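PDB 3MPP: botulinum neurotoxin type G from Clostridium botulinum, which targets nerve cells through its receptor-binding domain and delivers into their cytosol a zinc protease light chain. Local coordinates for residues N224-K227 / P233-Y236; Y307-I312 / S319-V324; C363-E368 / G375-G380. The protein carries 4 engineered substitutions. All coordinates share one frame; numbering follows the deposited sequence.

Interaction 1: N224-K227 / P233-Y236; sequences NTLK and PLRY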
# COMPACT_ATOMS: atom_id res chain seq x y z
N ASN A 224 -10.15 -8.34 6.03
CA ASN A 224 -10.70 -9.41 5.21
C ASN A 224 -10.41 -9.19 3.73
O ASN A 224 -10.68 -10.06 2.89
CB ASN A 224 -12.21 -9.56 5.43
CG ASN A 224 -12.81 -10.72 4.65
OD1 ASN A 224 -13.87 -10.58 4.02
ND2 ASN A 224 -12.14 -11.87 4.68
N THR A 225 -9.88 -8.02 3.41
CA THR A 225 -9.59 -7.67 2.03
C THR A 225 -8.18 -8.08 1.63
O THR A 225 -7.21 -7.83 2.35
CB THR A 225 -9.78 -6.16 1.78
OG1 THR A 225 -11.18 -5.84 1.82
CG2 THR A 225 -9.21 -5.75 0.43
N LEU A 226 -8.07 -8.75 0.48
CA LEU A 226 -6.77 -9.06 -0.11
C LEU A 226 -6.33 -7.82 -0.88
O LEU A 226 -7.12 -7.22 -1.61
CB LEU A 226 -6.87 -10.26 -1.05
CG LEU A 226 -7.10 -11.62 -0.37
CD1 LEU A 226 -7.36 -12.72 -1.41
CD2 LEU A 226 -5.91 -11.97 0.48
N LYS A 227 -5.07 -7.42 -0.71
CA LYS A 227 -4.60 -6.22 -1.35
C LYS A 227 -3.40 -6.50 -2.24
O LYS A 227 -2.76 -7.53 -2.11
CB LYS A 227 -4.21 -5.21 -0.27
CG LYS A 227 -5.45 -4.51 0.31
CD LYS A 227 -5.25 -4.12 1.74
CE LYS A 227 -6.62 -3.88 2.39
NZ LYS A 227 -6.62 -4.33 3.81
N PRO A 233 -7.28 -3.04 -3.49
CA PRO A 233 -7.82 -4.40 -3.59
C PRO A 233 -7.15 -5.24 -4.70
O PRO A 233 -6.88 -4.75 -5.80
CB PRO A 233 -9.29 -4.18 -3.92
CG PRO A 233 -9.61 -2.84 -3.26
CD PRO A 233 -8.35 -2.02 -3.46
N LEU A 234 -6.90 -6.50 -4.38
CA LEU A 234 -6.38 -7.46 -5.33
C LEU A 234 -7.49 -7.83 -6.32
O LEU A 234 -8.63 -8.04 -5.90
CB LEU A 234 -5.92 -8.71 -4.58
CG LEU A 234 -5.04 -9.71 -5.33
CD1 LEU A 234 -3.71 -9.08 -5.77
CD2 LEU A 234 -4.81 -10.94 -4.46
N ARG A 235 -7.17 -7.96 -7.60
CA ARG A 235 -8.19 -8.24 -8.61
C ARG A 235 -7.90 -9.41 -9.56
O ARG A 235 -6.75 -9.74 -9.83
CB ARG A 235 -8.47 -6.97 -9.43
CG ARG A 235 -9.08 -5.87 -8.56
CD ARG A 235 -9.48 -4.62 -9.30
NE ARG A 235 -9.79 -3.57 -8.32
CZ ARG A 235 -11.02 -3.23 -7.94
NH1 ARG A 235 -12.08 -3.83 -8.47
NH2 ARG A 235 -11.20 -2.27 -7.04
N TYR A 236 -8.97 -10.00 -10.08
CA TYR A 236 -8.87 -11.01 -11.12
C TYR A 236 -8.53 -10.35 -12.45
O TYR A 236 -8.73 -9.16 -12.61
CB TYR A 236 -10.20 -11.75 -11.26
CG TYR A 236 -10.51 -12.66 -10.11
CD1 TYR A 236 -9.88 -13.89 -9.99
CD2 TYR A 236 -11.44 -12.29 -9.14
CE1 TYR A 236 -10.15 -14.73 -8.93
CE2 TYR A 236 -11.73 -13.13 -8.06
CZ TYR A 236 -11.06 -14.37 -7.98
OH TYR A 236 -11.31 -15.25 -6.94

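Interaction 2: Y307-I312 / S319-V324; sequences YIYLNI and SYRVYV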
# COMPACT_ATOMS: atom_id res chain seq x y z
N TYR A 307 -11.12 -19.73 -4.56
CA TYR A 307 -10.42 -20.72 -5.37
C TYR A 307 -10.00 -20.12 -6.71
O TYR A 307 -10.82 -19.56 -7.44
CB TYR A 307 -11.30 -21.95 -5.57
CG TYR A 307 -11.52 -22.72 -4.28
CD1 TYR A 307 -10.60 -23.66 -3.85
CD2 TYR A 307 -12.64 -22.49 -3.49
CE1 TYR A 307 -10.79 -24.36 -2.67
CE2 TYR A 307 -12.84 -23.18 -2.31
CZ TYR A 307 -11.91 -24.12 -1.91
OH TYR A 307 -12.09 -24.81 -0.74
N ILE A 308 -8.71 -20.21 -7.03
CA ILE A 308 -8.18 -19.47 -8.17
C ILE A 308 -7.20 -20.30 -8.96
O ILE A 308 -6.71 -21.34 -8.48
CB ILE A 308 -7.42 -18.19 -7.70
CG1 ILE A 308 -6.11 -18.61 -6.99
CG2 ILE A 308 -8.30 -17.36 -6.77
CD1 ILE A 308 -4.96 -17.69 -7.22
N TYR A 309 -6.94 -19.87 -10.19
CA TYR A 309 -5.77 -20.33 -10.93
C TYR A 309 -4.79 -19.19 -11.08
O TYR A 309 -5.18 -18.03 -11.13
CB TYR A 309 -6.13 -20.78 -12.35
CG TYR A 309 -7.24 -21.77 -12.47
CD1 TYR A 309 -7.13 -23.04 -11.91
CD2 TYR A 309 -8.39 -21.47 -13.20
CE1 TYR A 309 -8.15 -23.98 -12.05
CE2 TYR A 309 -9.41 -22.41 -13.35
CZ TYR A 309 -9.28 -23.66 -12.77
OH TYR A 309 -10.28 -24.60 -12.89
N LEU A 310 -3.50 -19.53 -11.21
CA LEU A 310 -2.52 -18.51 -11.54
C LEU A 310 -2.05 -18.76 -12.98
O LEU A 310 -1.30 -19.70 -13.23
CB LEU A 310 -1.33 -18.55 -10.56
CG LEU A 310 -1.61 -18.04 -9.13
CD1 LEU A 310 -0.38 -18.19 -8.20
CD2 LEU A 310 -2.04 -16.56 -9.18
N ASN A 311 -2.55 -17.95 -13.92
CA ASN A 311 -2.07 -17.97 -15.30
C ASN A 311 -0.76 -17.17 -15.37
O ASN A 311 -0.52 -16.29 -14.55
CB ASN A 311 -3.09 -17.34 -16.26
CG ASN A 311 -4.21 -18.31 -16.68
OD1 ASN A 311 -4.22 -19.47 -16.29
ND2 ASN A 311 -5.15 -17.81 -17.47
N ILE A 312 0.07 -17.48 -16.36
CA ILE A 312 1.29 -16.71 -16.59
C ILE A 312 1.29 -16.37 -18.07
O ILE A 312 1.22 -17.26 -18.91
CB ILE A 312 2.55 -17.54 -16.29
CG1 ILE A 312 2.56 -17.94 -14.81
CG2 ILE A 312 3.82 -16.75 -16.71
CD1 ILE A 312 3.62 -19.01 -14.46
N SER A 319 -0.82 -19.48 -23.20
CA SER A 319 -1.00 -19.30 -21.78
C SER A 319 -0.32 -20.44 -21.05
O SER A 319 -0.40 -21.60 -21.47
CB SER A 319 -2.49 -19.27 -21.43
OG SER A 319 -2.68 -19.16 -20.03
N TYR A 320 0.38 -20.10 -19.97
CA TYR A 320 0.91 -21.09 -19.05
C TYR A 320 0.16 -20.94 -17.75
O TYR A 320 -0.61 -20.00 -17.58
CB TYR A 320 2.40 -20.87 -18.80
CG TYR A 320 3.31 -21.49 -19.83
CD1 TYR A 320 4.30 -22.40 -19.47
CD2 TYR A 320 3.18 -21.17 -21.18
CE1 TYR A 320 5.15 -22.97 -20.42
CE2 TYR A 320 4.01 -21.74 -22.13
CZ TYR A 320 4.99 -22.63 -21.75
OH TYR A 320 5.81 -23.19 -22.70
N ARG A 321 0.37 -21.87 -16.84
CA ARG A 321 -0.34 -21.85 -15.58
C ARG A 321 0.52 -22.55 -14.57
O ARG A 321 1.37 -23.37 -14.93
CB ARG A 321 -1.68 -22.58 -15.72
CG ARG A 321 -2.42 -22.78 -14.40
CD ARG A 321 -3.84 -23.27 -14.64
NE ARG A 321 -4.62 -22.24 -15.32
CZ ARG A 321 -5.86 -22.42 -15.77
NH1 ARG A 321 -6.46 -23.60 -15.61
NH2 ARG A 321 -6.49 -21.42 -16.37
N VAL A 322 0.32 -22.22 -13.29
CA VAL A 322 1.06 -22.84 -12.22
C VAL A 322 0.41 -24.17 -11.84
O VAL A 322 -0.79 -24.20 -11.57
CB VAL A 322 1.13 -21.92 -10.98
CG1 VAL A 322 1.87 -22.62 -9.85
CG2 VAL A 322 1.81 -20.57 -11.33
N TYR A 323 1.20 -25.24 -11.81
CA TYR A 323 0.70 -26.55 -11.38
C TYR A 323 1.45 -27.12 -10.18
O TYR A 323 2.66 -26.96 -10.04
CB TYR A 323 0.71 -27.57 -12.53
CG TYR A 323 -0.29 -27.29 -13.62
CD1 TYR A 323 -1.56 -27.85 -13.59
CD2 TYR A 323 0.03 -26.45 -14.68
CE1 TYR A 323 -2.48 -27.59 -14.60
CE2 TYR A 323 -0.88 -26.18 -15.69
CZ TYR A 323 -2.13 -26.75 -15.64
OH TYR A 323 -3.02 -26.46 -16.64
N VAL A 324 0.71 -27.81 -9.33
CA VAL A 324 1.28 -28.51 -8.21
C VAL A 324 1.40 -30.01 -8.51
O VAL A 324 0.44 -30.63 -8.97
CB VAL A 324 0.42 -28.30 -6.96
CG1 VAL A 324 0.86 -29.24 -5.83
CG2 VAL A 324 0.51 -26.85 -6.53
O HOH W 1 -2.88 -22.34 -10.98

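Interaction 3: C363-E368 / G375-G380; sequences CQILCE and GLFGIG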
# COMPACT_ATOMS: atom_id res chain seq x y z
N CYS A 363 0.08 -11.99 1.40
CA CYS A 363 -0.89 -13.07 1.37
C CYS A 363 -0.12 -14.37 1.16
O CYS A 363 1.07 -14.35 0.84
CB CYS A 363 -1.92 -12.86 0.25
SG CYS A 363 -1.19 -12.92 -1.40
N GLN A 364 -0.80 -15.50 1.38
CA GLN A 364 -0.19 -16.82 1.22
C GLN A 364 -0.97 -17.57 0.16
O GLN A 364 -2.14 -17.27 -0.08
CB GLN A 364 -0.25 -17.61 2.54
CG GLN A 364 0.51 -16.96 3.71
CD GLN A 364 -0.25 -15.81 4.36
OE1 GLN A 364 -1.47 -15.87 4.56
NE2 GLN A 364 0.48 -14.75 4.71
N ILE A 365 -0.33 -18.55 -0.48
CA ILE A 365 -1.01 -19.34 -1.51
C ILE A 365 -0.98 -20.81 -1.12
O ILE A 365 0.09 -21.38 -0.98
CB ILE A 365 -0.38 -19.14 -2.90
CG1 ILE A 365 -0.30 -17.65 -3.23
CG2 ILE A 365 -1.17 -19.91 -3.98
CD1 ILE A 365 0.85 -17.25 -4.14
N LEU A 366 -2.16 -21.38 -0.93
CA LEU A 366 -2.35 -22.74 -0.46
C LEU A 366 -2.83 -23.64 -1.59
O LEU A 366 -3.52 -23.20 -2.50
CB LEU A 366 -3.39 -22.72 0.68
CG LEU A 366 -4.03 -24.04 1.15
CD1 LEU A 366 -3.01 -24.92 1.84
CD2 LEU A 366 -5.23 -23.79 2.08
N CYS A 367 -2.44 -24.91 -1.55
CA CYS A 367 -3.05 -25.92 -2.41
C CYS A 367 -3.46 -27.13 -1.59
O CYS A 367 -2.64 -27.70 -0.86
CB CYS A 367 -2.10 -26.35 -3.54
SG CYS A 367 -2.87 -27.46 -4.76
N GLU A 368 -4.73 -27.49 -1.70
CA GLU A 368 -5.30 -28.64 -0.98
C GLU A 368 -6.20 -29.42 -1.93
O GLU A 368 -6.87 -28.84 -2.78
CB GLU A 368 -6.15 -28.16 0.20
CG GLU A 368 -5.38 -27.67 1.40
CD GLU A 368 -6.30 -27.42 2.59
OE1 GLU A 368 -7.51 -27.19 2.38
OE2 GLU A 368 -5.81 -27.45 3.75
N GLY A 375 0.67 -27.90 0.97
CA GLY A 375 1.53 -26.88 1.54
C GLY A 375 1.25 -25.48 1.02
O GLY A 375 0.22 -25.26 0.38
N LEU A 376 2.14 -24.54 1.33
CA LEU A 376 2.04 -23.17 0.85
C LEU A 376 3.12 -22.91 -0.20
O LEU A 376 4.18 -23.55 -0.18
CB LEU A 376 2.21 -22.19 2.03
CG LEU A 376 1.18 -22.29 3.16
CD1 LEU A 376 1.43 -21.19 4.26
CD2 LEU A 376 -0.21 -22.16 2.57
N PHE A 377 2.84 -22.00 -1.14
CA PHE A 377 3.86 -21.55 -2.09
C PHE A 377 4.95 -20.79 -1.34
O PHE A 377 4.69 -20.02 -0.41
CB PHE A 377 3.27 -20.58 -3.13
CG PHE A 377 2.47 -21.25 -4.21
CD1 PHE A 377 1.87 -22.50 -4.02
CD2 PHE A 377 2.25 -20.58 -5.42
CE1 PHE A 377 1.13 -23.10 -5.03
CE2 PHE A 377 1.50 -21.18 -6.43
CZ PHE A 377 0.94 -22.43 -6.24
N GLY A 378 6.19 -20.98 -1.79
CA GLY A 378 7.33 -20.33 -1.18
C GLY A 378 8.52 -20.43 -2.11
O GLY A 378 8.37 -20.59 -3.34
N ILE A 379 9.70 -20.34 -1.53
CA ILE A 379 10.95 -20.46 -2.27
C ILE A 379 11.82 -21.43 -1.49
O ILE A 379 12.01 -21.28 -0.27
CB ILE A 379 11.65 -19.10 -2.41
CG1 ILE A 379 10.75 -18.11 -3.15
CG2 ILE A 379 12.98 -19.23 -3.18
CD1 ILE A 379 11.32 -16.69 -3.25
N GLY A 380 12.30 -22.47 -2.17
CA GLY A 380 13.05 -23.50 -1.49
C GLY A 380 14.36 -23.85 -2.17
O GLY A 380 14.53 -23.62 -3.36
O HOH W 2 2.30 -18.94 0.31

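Interaction 1: N224-K227 / P233-Y236
The amide N of L234 donates to the carbonyl O of L226 over 2.9 Å, nearly straight at the hydrogen (169°). The same oxygen is brushed by the CA-H of P233, with P233 CA and L226 O 3.5 Å apart, so the carbonyl of L226 faces two successive residues of the returning chain. K227 and P233 form a single backbone bridge where the segments run closest, their CA atoms 4.3 Å apart. Next to this polar link the two leucines pack alongside each other, CB of L226 lying 4.0 Å from CB of L234. With CG anti to the backbone N (chi1 -166°), L234 turns its methyl CD2 onto that same L226 CB and its other methyl, CD1, toward the carbonyl O of K227. Both leucines are buried and rest on I352 of strand 346-353, and L234 also meets I287 of strand 285-289. Of the polar groups around, the carbonyl O of T225 accepts from K354 NZ, while R235 N bonds to Y240 OH. With neither segment in a regular strand, this is a short loop closed by one bridge, part of the irregular connection that leads from helix 210-220 into the first strand, 239-244, of the C-terminal beta-trefoil subdomain.

Interaction 2: Y307-I312 / S319-V324
The guanidinium of R321 lies flat on the ring of Y309, the two planes only 6° apart, in a stack that is also a cation-pi contact: R321 CZ stands 4.0 Å from the ring centroid. NH1 sits over the middle of the ring, while the guanidinium centre lies over Y309 CG. At the edge of the guanidinium comes the amide of N311, nearly coplanar with it. N311 OD1 takes two bonds from R321, from NE and from NH2, each 3.0 Å long; NE approaches nearly along the C=O axis and NH2 on a lone pair. The arginine chain starts with CG anti to the backbone N and then bends at chi3 (-66°), which turns the flat group onto Y309 and alongside N311. The charge itself is met from outside the hairpin by D348 of strand 346-353, in a salt bridge with NH1. Stack and side-on grip, with D348 at the far nitrogen, should fix the rotation of the group.

Strands 307-312 and 320-325 form an antiparallel beta hairpin of the beta-trefoil subdomain. N311 and R321 are its non-hydrogen-bonded pair, and I312 and Y320 the hydrogen-bonded one, with I312 N to Y320 O at 2.9 Å and Y320 N to I312 O at 3.1 Å. Next along, V322 N donates to L310 O (3.0 Å). Beyond it the strands splay, and a water spans the gap, accepting from L310 N and donating to V322 O. On the face away from N311 and R321, I312 CB meets Y320 CB, and V322 CG2 fits between L310 CB at 3.8 Å and I312 CD1 at 3.9 Å.

Interaction 3: C363-E368 / G375-G380
I365 and F377 face each other across an antiparallel beta hairpin of the C-terminal beta-trefoil, formed by strands 364-368 and 373-382, and they share a backbone bond and an apolar contact. Among the hydrogen bonds, F377 N donates to I365 O over 2.8 Å. The bond from C367 N to G375 O is weak at 3.3 Å. Between them L366 and L376 make a non-hydrogen-bonded pair, and the CA-H of L376 also points at I365 O. On the other side of the F377 bond a water replaces a direct link, accepting from I365 N and donating to F377 O, which also accepts from W420 NE1.

The apolar contacts fall into two groups. On the face holding the leucine pair, L376 CD2 meets L366 CB at 3.7 Å. L376 also rests on L404, a neighbour of the inferred ganglioside-binding motif S400-Y403; G375 lies about 8 Å from the side chain of W402, the inferred ganglioside-binding site. Towards the core, F377 packs on L350 and I399, and F397 meets its ring with planes at about 90°. The remaining contact is a CH-pi one: with CG2 of I365 anti to the backbone N, that methyl stands over the centre of the F377 ring, 3.7 Å from the centroid and 6° off the ring normal.

From the N terminus, interaction 1 closes a short loop, 228-232, within the connection between helix 210-220 and strand 239-244. Interaction 2 then closes hairpin 307-312/320-325, and interaction 3 closes hairpin 364-368/373-382. The three follow in series, neither nested nor crossing, all within the C-terminal receptor-binding subdomain. They meet in space nonetheless. Interaction 1 touches both others: Y236 OH packs on I308 CG2, and L226 CD2 on C363 CB. The two hairpins, their centres 13 Å apart, share one sheet, in which strand 346-353 pairs with both strands of interaction 2 and with 364-368 of interaction 3. F377 packs against L310, V322 and V324, joining interactions 2 and 3.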